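Side-chain contacts in putative NADH dehydrogenase/NAD(P)H nitroreductase (Parabacteroides distasonis, PDB 3M5K), which binds flavin mononucleotide and probably acts as an oxidoreductase of the nitroreductase family: residues A[97-102]-A[116-121]; A[64-69]-A[73-78]; A[85-88]-A[93-96]. All coordinates share one frame; numbering follows the deposited sequence.

Contact 1. Residues A[97-102]-A[116-121]; sequences DCSAAS and AVWTAV. With FMN (flavin mononucleotide), chain C.
The indole of W118 lies between protein and cofactor: the methylene CB of S102 rests on one face, the dimethylbenzene end of FMN on the opposite face, and OG of S99 at the edge, in the ring plane. This is the nitroreductase-type fold at its flavin, where helix 94-111 packs against edge strand 115-120. S102 CB sits 4.0 Å from the centroid of the W118 six-membered ring and 28° off its normal, a CH-pi contact. The nearest ring atom to S102 CB is W118 CZ3, at 3.6 Å. Across the ring, FMN C8M stands 3.9 Å above the W118 plane, over its centre, while FMN C7 comes to 3.4 Å from W118 NE1. S99 OG approaches W118 CH2 at 3.7 Å but makes its hydrogen bond with F95 O one helical turn back. With CG anti to the backbone N (chi1 176°), W118 reaches away from its strand toward the helix. P42 of the second subunit also packs on it, which places the ring close to the dimer interface. A little further along the strand, A120 N donates to FMN O4 at 3.3 Å, a long hydrogen bond from the backbone to the flavin. On the helix, S102 OG is engaged too, by N145 and by C98 O at 2.8 Å; S102 N and S102 OG reach that carbonyl oxygen from opposite faces of its plane.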
ATOM      1  N   ASP A  97      -5.885  -0.062   4.635  1.00 17.06           N
ATOM      2  CA  ASP A  97      -6.443   0.746   3.567  1.00 17.12           C
ATOM      3  C   ASP A  97      -5.575   1.961   3.298  1.00 15.60           C
ATOM      4  O   ASP A  97      -5.294   2.306   2.136  1.00 15.94           O
ATOM      5  CB  ASP A  97      -7.838   1.273   3.907  1.00 16.82           C
ATOM      6  CG  ASP A  97      -8.912   0.178   4.088  1.00 18.13           C
ATOM      7  OD1 ASP A  97      -8.654  -1.056   4.040  1.00 17.53           O
ATOM      8  OD2 ASP A  97     -10.058   0.602   4.306  1.00 18.51           O
ATOM      9  N   CYS A  98      -5.196   2.671   4.370  1.00 16.57           N
ATOM     10  CA  CYS A  98      -4.447   3.912   4.205  1.00 17.40           C
ATOM     11  C   CYS A  98      -3.004   3.702   3.774  1.00 16.62           C
ATOM     12  O   CYS A  98      -2.407   4.570   3.130  1.00 16.13           O
ATOM     13  CB  CYS A  98      -4.512   4.765   5.489  1.00 16.41           C
ATOM     14  SG  CYS A  98      -6.148   5.421   5.875  1.00 18.94           S
ATOM     15  N   SER A  99      -2.443   2.538   4.098  1.00 16.53           N
ATOM     16  CA  SER A  99      -1.132   2.159   3.582  1.00 14.46           C
ATOM     17  C   SER A  99      -1.198   1.876   2.073  1.00 15.15           C
ATOM     18  O   SER A  99      -0.327   2.289   1.326  1.00 16.44           O
ATOM     19  CB  SER A  99      -0.589   0.929   4.344  1.00 16.45           C
ATOM     20  OG  SER A  99      -0.239   1.217   5.706  1.00 16.36           O
ATOM     21  N   ALA A 100      -2.252   1.199   1.623  1.00 15.54           N
ATOM     22  CA  ALA A 100      -2.495   0.989   0.182  1.00 16.28           C
ATOM     23  C   ALA A 100      -2.723   2.330  -0.551  1.00 16.15           C
ATOM     24  O   ALA A 100      -2.200   2.560  -1.626  1.00 17.52           O
ATOM     25  CB  ALA A 100      -3.667   0.043  -0.039  1.00 15.97           C
ATOM     26  N   ALA A 101      -3.507   3.224   0.041  1.00 16.00           N
ATOM     27  CA  ALA A 101      -3.703   4.563  -0.505  1.00 17.17           C
ATOM     28  C   ALA A 101      -2.379   5.309  -0.649  1.00 17.95           C
ATOM     29  O   ALA A 101      -2.107   5.952  -1.693  1.00 17.06           O
ATOM     30  CB  ALA A 101      -4.681   5.350   0.410  1.00 14.13           C
ATOM     31  N   SER A 102      -1.574   5.250   0.420  1.00 17.76           N
ATOM     32  CA  SER A 102      -0.251   5.872   0.434  1.00 18.48           C
ATOM     33  C   SER A 102       0.611   5.386  -0.721  1.00 17.55           C
ATOM     34  O   SER A 102       1.254   6.191  -1.406  1.00 16.87           O
ATOM     35  CB  SER A 102       0.418   5.686   1.803  1.00 17.11           C
ATOM     36  OG  SER A 102      -0.295   6.423   2.786  1.00 16.41           O
ATOM     37  N   ALA A 116       8.725  12.060  -3.756  1.00 23.36           N
ATOM     38  CA  ALA A 116       7.996  11.949  -2.507  1.00 21.53           C
ATOM     39  C   ALA A 116       8.654  10.916  -1.600  1.00 21.02           C
ATOM     40  O   ALA A 116       9.456  10.037  -2.055  1.00 19.44           O
ATOM     41  CB  ALA A 116       6.474  11.577  -2.800  1.00 20.45           C
ATOM     42  N   VAL A 117       8.329  11.014  -0.314  1.00 20.18           N
ATOM     43  CA  VAL A 117       8.810  10.079   0.683  1.00 20.59           C
ATOM     44  C   VAL A 117       7.753   9.899   1.749  1.00 18.40           C
ATOM     45  O   VAL A 117       7.133  10.864   2.207  1.00 18.42           O
ATOM     46  CB  VAL A 117      10.153  10.516   1.356  1.00 20.00           C
ATOM     47  CG1 VAL A 117      10.012  11.919   2.027  1.00 20.56           C
ATOM     48  CG2 VAL A 117      10.658   9.404   2.352  1.00 19.76           C
ATOM     49  N   TRP A 118       7.517   8.642   2.100  1.00 18.75           N
ATOM     50  CA  TRP A 118       6.622   8.279   3.199  1.00 16.92           C
ATOM     51  C   TRP A 118       7.390   8.461   4.519  1.00 18.71           C
ATOM     52  O   TRP A 118       8.380   7.766   4.751  1.00 19.14           O
ATOM     53  CB  TRP A 118       6.210   6.830   2.999  1.00 20.25           C
ATOM     54  CG  TRP A 118       5.352   6.183   4.045  1.00 19.16           C
ATOM     55  CD1 TRP A 118       5.362   6.385   5.414  1.00 19.79           C
ATOM     56  CD2 TRP A 118       4.423   5.127   3.802  1.00 19.82           C
ATOM     57  NE1 TRP A 118       4.460   5.544   6.010  1.00 22.01           N
ATOM     58  CE2 TRP A 118       3.872   4.761   5.040  1.00 20.84           C
ATOM     59  CE3 TRP A 118       4.004   4.458   2.636  1.00 24.31           C
ATOM     60  CZ2 TRP A 118       2.901   3.742   5.157  1.00 20.56           C
ATOM     61  CZ3 TRP A 118       3.039   3.433   2.760  1.00 21.98           C
ATOM     62  CH2 TRP A 118       2.519   3.098   4.008  1.00 19.10           C
ATOM     63  N   THR A 119       6.960   9.403   5.352  1.00 17.41           N
ATOM     64  CA  THR A 119       7.546   9.569   6.695  1.00 19.44           C
ATOM     65  C   THR A 119       6.509   9.160   7.723  1.00 18.65           C
ATOM     66  O   THR A 119       5.365   9.617   7.687  1.00 20.28           O
ATOM     67  CB  THR A 119       8.144  10.980   6.973  1.00 18.50           C
ATOM     68  OG1 THR A 119       7.116  11.955   7.202  1.00 21.40           O
ATOM     69  CG2 THR A 119       9.063  11.415   5.771  1.00 17.80           C
ATOM     70  N   ALA A 120       6.920   8.302   8.639  1.00 20.32           N
ATOM     71  CA  ALA A 120       5.975   7.688   9.567  1.00 21.79           C
ATOM     72  C   ALA A 120       5.449   8.670  10.598  1.00 19.91           C
ATOM     73  O   ALA A 120       6.195   9.530  11.072  1.00 20.73           O
ATOM     74  CB  ALA A 120       6.618   6.491  10.284  1.00 23.24           C
ATOM     75  N   VAL A 121       4.171   8.528  10.957  1.00 19.28           N
ATOM     76  CA  VAL A 121       3.614   9.193  12.129  1.00 18.44           C
ATOM     77  C   VAL A 121       3.154   8.107  13.116  1.00 19.04           C
ATOM     78  O   VAL A 121       3.891   7.718  14.028  1.00 17.46           O
ATOM     79  CB  VAL A 121       2.537  10.238  11.725  1.00 18.82           C
ATOM     80  CG1 VAL A 121       1.949  10.907  12.946  1.00 15.08           C
ATOM     81  CG2 VAL A 121       3.137  11.274  10.756  1.00 18.34           C
TER
HETATM   82  N1  FMN C 301      11.703   7.818   5.466  1.00 25.41           N
HETATM   83  C2  FMN C 301      12.080   8.927   6.212  1.00 30.87           C
HETATM   84  O2  FMN C 301      12.921   9.731   5.791  1.00 28.20           O
HETATM   85  N3  FMN C 301      11.506   9.154   7.443  1.00 26.46           N
HETATM   86  C4  FMN C 301      10.584   8.302   8.010  1.00 25.53           C
HETATM   87  O4  FMN C 301      10.126   8.593   9.104  1.00 20.82           O
HETATM   88  C4A FMN C 301      10.198   7.162   7.283  1.00 25.23           C
HETATM   89  N5  FMN C 301       9.289   6.240   7.815  1.00 25.47           N
HETATM   90  C5A FMN C 301       8.788   5.250   6.976  1.00 22.51           C
HETATM   91  C6  FMN C 301       7.738   4.463   7.442  1.00 22.33           C
HETATM   92  C7  FMN C 301       7.144   3.481   6.644  1.00 24.39           C
HETATM   93  C7M FMN C 301       5.984   2.720   7.303  1.00 23.99           C
HETATM   94  C8  FMN C 301       7.619   3.278   5.301  1.00 24.24           C
HETATM   95  C8M FMN C 301       7.054   2.256   4.332  1.00 19.34           C
HETATM   96  C9  FMN C 301       8.671   4.054   4.846  1.00 19.74           C
HETATM   97  C9A FMN C 301       9.285   5.062   5.671  1.00 23.02           C
HETATM   98  N10 FMN C 301      10.385   5.853   5.233  1.00 24.86           N
HETATM   99  C10 FMN C 301      10.773   6.942   5.999  1.00 23.77           C
HETATM  100  C1' FMN C 301      11.056   5.674   3.896  1.00 25.22           C
HETATM  101  C2' FMN C 301      12.020   4.481   3.976  1.00 29.21           C
HETATM  102  O2' FMN C 301      13.246   4.863   4.586  1.00 26.94           O
HETATM  103  C3' FMN C 301      12.291   3.904   2.575  1.00 26.50           C
HETATM  104  O3' FMN C 301      11.096   3.438   1.967  1.00 26.03           O
HETATM  105  C4' FMN C 301      13.370   2.827   2.577  1.00 28.00           C
HETATM  106  O4' FMN C 301      14.644   3.357   2.977  1.00 25.99           O
HETATM  107  C5' FMN C 301      13.464   2.176   1.197  1.00 26.40           C
HETATM  108  O5' FMN C 301      13.868   3.121   0.220  1.00 22.89           O
HETATM  109  P   FMN C 301      12.995   3.476  -1.088  1.00 25.19           P
HETATM  110  O1P FMN C 301      12.833   2.184  -1.878  1.00 24.32           O
HETATM  111  O2P FMN C 301      11.654   4.106  -0.698  1.00 24.44           O
HETATM  112  O3P FMN C 301      13.780   4.508  -1.848  1.00 27.17           O

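Contact 2. Residues A[64-69]-A[73-78]; sequences MAEGLP and MLKETR
L74 opens the contact from the 3-10 turn 73-75, pointing its side chain at the last turn of helix 58-67. Its CB lies 3.8 Å from A65 CB, and the CD1 branch extends to 3.9 Å from CB of selenomethionine M64. Beyond the helix, L68 CD1 touches the same L74 methyl at 4.2 Å, the two leucines crossing at a slant. One branch of L74 thus joins helix and following loop in a buried apolar patch, which V146 and P148 of strand 141-150 extend. Next along, K75 presents both backbone and side chain: its N is 3.7 Å from A65 CB, so the alanine methyl nestles against the turn. The lysine then runs out over the exposed side and bends at chi3, meeting E66 at roughly a right angle. In the E66 conformer described, NZ of K75 forms a salt bridge with E66 OE2 at 2.7 Å, arriving from above the carboxylate plane, 49° out of it; a second E66 conformer leaves this bridge doubtful as a permanent link. Further on, T77 OG1 hydrogen-bonds V149 O and ties the loop to strand 141-150. The apolar patch closes the turn between helix 58-67 and strand 79-86, and that turn brings F70 and M73 into the FMN pocket of this nitroreductase-type fold.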
HETATM    1  N   MSE A  64       6.207  21.148  12.220  1.00 22.22           N
HETATM    2  CA  MSE A  64       6.316  19.693  12.093  1.00 23.07           C
HETATM    3  C   MSE A  64       7.744  19.208  11.834  1.00 22.77           C
HETATM    4  O   MSE A  64       8.212  18.304  12.519  1.00 22.91           O
HETATM    5  CB  MSE A  64       5.324  19.188  11.040  1.00 21.28           C
HETATM    6  CG  MSE A  64       3.874  19.317  11.545  1.00 22.89           C
HETATM    7 SE   MSE A  64       2.655  18.368  10.261  0.75 25.17          SE
HETATM    8  CE  MSE A  64       2.894  19.563   8.825  1.00 19.55           C
ATOM      9  N   ALA A  65       8.454  19.835  10.887  1.00 20.85           N
ATOM     10  CA  ALA A  65       9.879  19.561  10.669  1.00 20.76           C
ATOM     11  C   ALA A  65      10.691  19.582  11.983  1.00 21.89           C
ATOM     12  O   ALA A  65      11.458  18.658  12.254  1.00 23.69           O
ATOM     13  CB  ALA A  65      10.453  20.559   9.666  1.00 21.35           C
ATOM     14  N   GLU A  66      10.459  20.599  12.803  0.50 23.51           N
ATOM     15  CA  GLU A  66      11.237  20.811  14.021  0.50 26.78           C
ATOM     16  C   GLU A  66      10.843  19.859  15.173  0.50 27.03           C
ATOM     17  O   GLU A  66      11.554  19.762  16.194  0.50 27.30           O
ATOM     18  CB  GLU A  66      11.124  22.284  14.419  0.50 27.52           C
ATOM     19  CG  GLU A  66      11.819  23.189  13.394  0.50 30.55           C
ATOM     20  CD  GLU A  66      11.504  24.684  13.507  0.50 31.08           C
ATOM     21  OE1 GLU A  66      10.315  25.089  13.571  0.50 38.92           O
ATOM     22  OE2 GLU A  66      12.471  25.456  13.487  0.50 31.62           O
ATOM     23  N   GLY A  67       9.714  19.163  15.006  1.00 25.67           N
ATOM     24  CA  GLY A  67       9.272  18.138  15.950  1.00 25.29           C
ATOM     25  C   GLY A  67       9.336  16.701  15.484  1.00 25.95           C
ATOM     26  O   GLY A  67       8.980  15.815  16.242  1.00 23.82           O
ATOM     27  N   LEU A  68       9.760  16.465  14.247  1.00 25.91           N
ATOM     28  CA  LEU A  68       9.856  15.133  13.668  1.00 26.78           C
ATOM     29  C   LEU A  68      11.310  14.854  13.217  1.00 28.04           C
ATOM     30  O   LEU A  68      11.724  15.232  12.099  1.00 26.50           O
ATOM     31  CB  LEU A  68       8.882  14.988  12.499  1.00 23.15           C
ATOM     32  CG  LEU A  68       7.374  15.101  12.837  1.00 25.17           C
ATOM     33  CD1 LEU A  68       6.546  15.291  11.585  1.00 21.28           C
ATOM     34  CD2 LEU A  68       6.840  13.900  13.648  1.00 20.38           C
ATOM     35  N   PRO A  69      12.096  14.209  14.091  1.00 32.19           N
ATOM     36  CA  PRO A  69      13.425  13.709  13.739  1.00 34.30           C
ATOM     37  C   PRO A  69      13.617  13.076  12.357  1.00 34.46           C
ATOM     38  O   PRO A  69      14.647  13.309  11.740  1.00 37.40           O
ATOM     39  CB  PRO A  69      13.695  12.678  14.832  1.00 36.63           C
ATOM     40  CG  PRO A  69      13.094  13.329  16.057  1.00 37.80           C
ATOM     41  CD  PRO A  69      11.814  13.977  15.527  1.00 35.85           C
HETATM   42  N   MSE A  73      13.063  17.276   6.276  0.50 27.80           N
HETATM   43  CA  MSE A  73      12.893  17.770   4.901  0.50 27.05           C
HETATM   44  C   MSE A  73      11.613  18.583   4.679  0.50 26.41           C
HETATM   45  O   MSE A  73      11.493  19.303   3.679  0.50 27.06           O
HETATM   46  CB  MSE A  73      12.990  16.613   3.888  0.50 27.17           C
HETATM   47  CG  MSE A  73      11.708  15.808   3.643  0.50 25.08           C
HETATM   48 SE   MSE A  73      11.252  14.746   5.187  0.37 19.31          SE
HETATM   49  CE  MSE A  73      12.576  13.340   4.930  0.50 20.98           C
ATOM     50  N   LEU A  74      10.670  18.494   5.616  1.00 25.63           N
ATOM     51  CA  LEU A  74       9.457  19.324   5.576  1.00 26.55           C
ATOM     52  C   LEU A  74       9.803  20.830   5.511  1.00 28.44           C
ATOM     53  O   LEU A  74       9.039  21.625   4.984  1.00 26.09           O
ATOM     54  CB  LEU A  74       8.544  19.054   6.776  1.00 25.57           C
ATOM     55  CG  LEU A  74       7.759  17.744   6.679  1.00 24.46           C
ATOM     56  CD1 LEU A  74       7.109  17.396   8.027  1.00 21.11           C
ATOM     57  CD2 LEU A  74       6.726  17.825   5.555  1.00 23.69           C
ATOM     58  N   LYS A  75      10.958  21.199   6.064  1.00 31.34           N
ATOM     59  CA  LYS A  75      11.431  22.598   6.007  1.00 33.92           C
ATOM     60  C   LYS A  75      11.812  23.018   4.598  1.00 33.91           C
ATOM     61  O   LYS A  75      11.838  24.219   4.299  1.00 31.66           O
ATOM     62  CB  LYS A  75      12.629  22.793   6.937  1.00 33.90           C
ATOM     63  CG  LYS A  75      12.427  23.943   7.870  1.00 40.91           C
ATOM     64  CD  LYS A  75      13.431  23.966   8.999  1.00 41.17           C
ATOM     65  CE  LYS A  75      12.773  24.447  10.294  1.00 43.82           C
ATOM     66  NZ  LYS A  75      13.796  24.505  11.369  1.00 46.10           N
ATOM     67  N   GLU A  76      12.096  22.031   3.744  1.00 31.98           N
ATOM     68  CA  GLU A  76      12.602  22.241   2.399  1.00 33.95           C
ATOM     69  C   GLU A  76      11.609  21.906   1.284  1.00 32.62           C
ATOM     70  O   GLU A  76      12.011  21.710   0.145  1.00 34.00           O
ATOM     71  CB  GLU A  76      13.883  21.418   2.192  1.00 36.44           C
ATOM     72  CG  GLU A  76      14.915  21.565   3.319  1.00 43.49           C
ATOM     73  CD  GLU A  76      15.329  23.018   3.575  1.00 49.99           C
ATOM     74  OE1 GLU A  76      15.239  23.860   2.639  1.00 54.81           O
ATOM     75  OE2 GLU A  76      15.747  23.325   4.725  1.00 58.26           O
ATOM     76  N   THR A  77      10.317  21.857   1.607  1.00 31.25           N
ATOM     77  CA  THR A  77       9.298  21.721   0.582  1.00 27.64           C
ATOM     78  C   THR A  77       8.200  22.730   0.797  1.00 26.67           C
ATOM     79  O   THR A  77       8.043  23.235   1.898  1.00 26.19           O
ATOM     80  CB  THR A  77       8.685  20.280   0.581  1.00 31.61           C
ATOM     81  OG1 THR A  77       7.691  20.193  -0.450  1.00 27.36           O
ATOM     82  CG2 THR A  77       8.088  19.911   1.963  1.00 26.64           C
ATOM     83  N   ARG A  78       7.438  23.010  -0.260  1.00 26.27           N
ATOM     84  CA  ARG A  78       6.314  23.920  -0.167  1.00 30.54           C
ATOM     85  C   ARG A  78       5.014  23.167   0.059  1.00 26.66           C
ATOM     86  O   ARG A  78       3.983  23.781   0.308  1.00 24.54           O
ATOM     87  CB  ARG A  78       6.211  24.775  -1.436  1.00 31.46           C
ATOM     88  CG  ARG A  78       7.396  25.719  -1.644  1.00 37.68           C
ATOM     89  CD  ARG A  78       7.214  26.564  -2.877  1.00 43.00           C
ATOM     90  NE  ARG A  78       8.311  27.530  -3.024  1.00 51.12           N
ATOM     91  CZ  ARG A  78       8.430  28.666  -2.329  1.00 55.82           C
ATOM     92  NH1 ARG A  78       7.511  29.041  -1.436  1.00 57.24           N
ATOM     93  NH2 ARG A  78       9.476  29.460  -2.543  1.00 57.31           N
TER

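Contact 3. Residues A[85-88]-A[93-96]; sequences GDTI and AWFL
OD1 of D86, a residue whose backbone O lies 4.2 Å from W94 CB, takes two backbone N-H groups, from I88 and from K89. I88 N lies 2.9 Å from D86 OD1, almost in line with the C-O bond, although the hydrogen bond is bent (131° at the hydrogen). It is an Asx turn, and it folds the chain as strand 79-86 gives way to the loop before helix 94-111. Across that loop, the W94 indole from the first turn of the helix leans back on the end of the strand. T87 CG2 lies over one face, 3.9 Å from the centroid of the W94 five-membered ring, a CH-pi contact; the methyl comes within 3.5 Å of W94 NE1. The threonine and indole run alongside each other in the same direction, while T87 OG1 is hydrogen-bonded to H140 O, just before strand 141-150. Having no side chain, G85 lets the benzo part come right up to the backbone, with W94 CE3 3.7 Å from G85 CA. A chi1 of 68° holds W94 CG between its own N and carbonyl carbon, which folds the ring back toward the strand. Y122 packs edge-to-face with the indole. On the face opposite T87, F95 CB stands 3.7 Å above the W94 ring plane, offset toward the rim, and W94 NE1 lies at the edge of the F95 ring, in its plane.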
ATOM      1  N   GLY A  85      -6.404   8.031   8.826  1.00 17.13           N
ATOM      2  CA  GLY A  85      -7.493   7.089   8.851  1.00 16.79           C
ATOM      3  C   GLY A  85      -8.526   7.460   9.877  1.00 19.07           C
ATOM      4  O   GLY A  85      -8.219   8.048  10.941  1.00 18.38           O
ATOM      5  N   ASP A  86      -9.777   7.230   9.506  1.00 18.06           N
ATOM      6  CA  ASP A  86     -10.877   7.434  10.422  1.00 19.40           C
ATOM      7  C   ASP A  86     -11.120   6.126  11.192  1.00 18.10           C
ATOM      8  O   ASP A  86     -11.620   5.123  10.654  1.00 20.80           O
ATOM      9  CB  ASP A  86     -12.127   7.922   9.665  1.00 20.16           C
ATOM     10  CG  ASP A  86     -13.303   8.232  10.589  1.00 24.77           C
ATOM     11  OD1 ASP A  86     -13.429   7.588  11.633  1.00 23.98           O
ATOM     12  OD2 ASP A  86     -14.126   9.101  10.235  1.00 23.85           O
ATOM     13  N   THR A  87     -10.815   6.159  12.476  1.00 17.47           N
ATOM     14  CA  THR A  87     -10.807   4.948  13.313  1.00 18.47           C
ATOM     15  C   THR A  87     -12.222   4.558  13.743  1.00 20.77           C
ATOM     16  O   THR A  87     -12.428   3.444  14.220  1.00 27.44           O
ATOM     17  CB  THR A  87      -9.919   5.124  14.558  1.00 16.66           C
ATOM     18  OG1 THR A  87     -10.443   6.203  15.335  1.00 19.81           O
ATOM     19  CG2 THR A  87      -8.456   5.444  14.139  1.00 18.88           C
ATOM     20  N   ILE A  88     -13.191   5.449  13.582  1.00 21.73           N
ATOM     21  CA  ILE A  88     -14.600   5.068  13.732  1.00 21.10           C
ATOM     22  C   ILE A  88     -15.110   4.272  12.498  1.00 20.30           C
ATOM     23  O   ILE A  88     -15.825   3.298  12.662  1.00 20.33           O
ATOM     24  CB  ILE A  88     -15.488   6.291  13.966  1.00 21.96           C
ATOM     25  CG1 ILE A  88     -15.208   6.889  15.329  1.00 24.83           C
ATOM     26  CG2 ILE A  88     -16.985   5.967  13.886  1.00 23.76           C
ATOM     27  CD1 ILE A  88     -15.894   8.304  15.504  1.00 24.30           C
ATOM     28  N   ALA A  93      -9.035  -1.856  10.114  1.00 17.77           N
ATOM     29  CA  ALA A  93      -8.440  -1.868   8.776  1.00 18.82           C
ATOM     30  C   ALA A  93      -7.975  -0.530   8.239  1.00 16.08           C
ATOM     31  O   ALA A  93      -7.332  -0.503   7.168  1.00 15.35           O
ATOM     32  CB  ALA A  93      -9.372  -2.601   7.740  1.00 17.24           C
ATOM     33  N   TRP A  94      -8.230   0.590   8.943  1.00 17.18           N
ATOM     34  CA  TRP A  94      -7.862   1.883   8.376  1.00 17.93           C
ATOM     35  C   TRP A  94      -6.350   1.908   8.022  1.00 16.40           C
ATOM     36  O   TRP A  94      -5.972   2.477   7.019  1.00 17.04           O
ATOM     37  CB  TRP A  94      -8.196   3.073   9.326  1.00 17.94           C
ATOM     38  CG  TRP A  94      -7.366   3.108  10.549  1.00 15.55           C
ATOM     39  CD1 TRP A  94      -7.668   2.560  11.762  1.00 16.58           C
ATOM     40  CD2 TRP A  94      -6.069   3.723  10.703  1.00 13.12           C
ATOM     41  NE1 TRP A  94      -6.677   2.806  12.642  1.00 17.91           N
ATOM     42  CE2 TRP A  94      -5.666   3.495  12.025  1.00 15.21           C
ATOM     43  CE3 TRP A  94      -5.202   4.400   9.829  1.00 15.72           C
ATOM     44  CZ2 TRP A  94      -4.421   3.906  12.516  1.00 15.70           C
ATOM     45  CZ3 TRP A  94      -4.001   4.868  10.329  1.00 16.88           C
ATOM     46  CH2 TRP A  94      -3.605   4.577  11.655  1.00 15.91           C
ATOM     47  N   PHE A  95      -5.509   1.316   8.884  1.00 16.26           N
ATOM     48  CA  PHE A  95      -4.048   1.336   8.707  1.00 17.18           C
ATOM     49  C   PHE A  95      -3.581   0.467   7.509  1.00 19.41           C
ATOM     50  O   PHE A  95      -2.500   0.678   6.957  1.00 19.19           O
ATOM     51  CB  PHE A  95      -3.312   0.933  10.007  1.00 18.82           C
ATOM     52  CG  PHE A  95      -3.891  -0.259  10.687  1.00 18.85           C
ATOM     53  CD1 PHE A  95      -3.529  -1.556  10.270  1.00 20.24           C
ATOM     54  CD2 PHE A  95      -4.850  -0.119  11.694  1.00 20.93           C
ATOM     55  CE1 PHE A  95      -4.091  -2.659  10.863  1.00 19.63           C
ATOM     56  CE2 PHE A  95      -5.434  -1.225  12.286  1.00 20.95           C
ATOM     57  CZ  PHE A  95      -5.045  -2.509  11.879  1.00 20.08           C
ATOM     58  N   LEU A  96      -4.415  -0.472   7.098  1.00 17.83           N
ATOM     59  CA  LEU A  96      -4.164  -1.266   5.890  1.00 17.75           C
ATOM     60  C   LEU A  96      -4.617  -0.480   4.648  1.00 15.99           C
ATOM     61  O   LEU A  96      -3.815  -0.215   3.758  1.00 14.75           O
ATOM     62  CB  LEU A  96      -4.899  -2.581   6.010  1.00 16.89           C
ATOM     63  CG  LEU A  96      -4.561  -3.422   7.272  1.00 15.85           C
ATOM     64  CD1 LEU A  96      -5.348  -4.683   7.275  1.00 19.17           C
ATOM     65  CD2 LEU A  96      -3.031  -3.706   7.391  1.00 15.37           C
TER

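How the contacts relate
Along the chain the order is contact 2, contact 3, contact 1, each closing before the next opens. Contacts 1 and 3 share helix 94-111 and reach the same four-stranded antiparallel sheet; their centres are about 13 Å apart, and C98 SG of one packs on G85 CA of the other at 3.7 Å. Both also touch the second subunit. Contact 2 lies farther off, its centre about 25 Å from that of contact 3, yet in the M73 conformer described it meets contact 1 where M73 SE lies 4.0 Å from T119 CG2. Residues of contacts 1 and 2 thus line one FMN pocket, while D97 and L96, from contacts 1 and 3, belong to another.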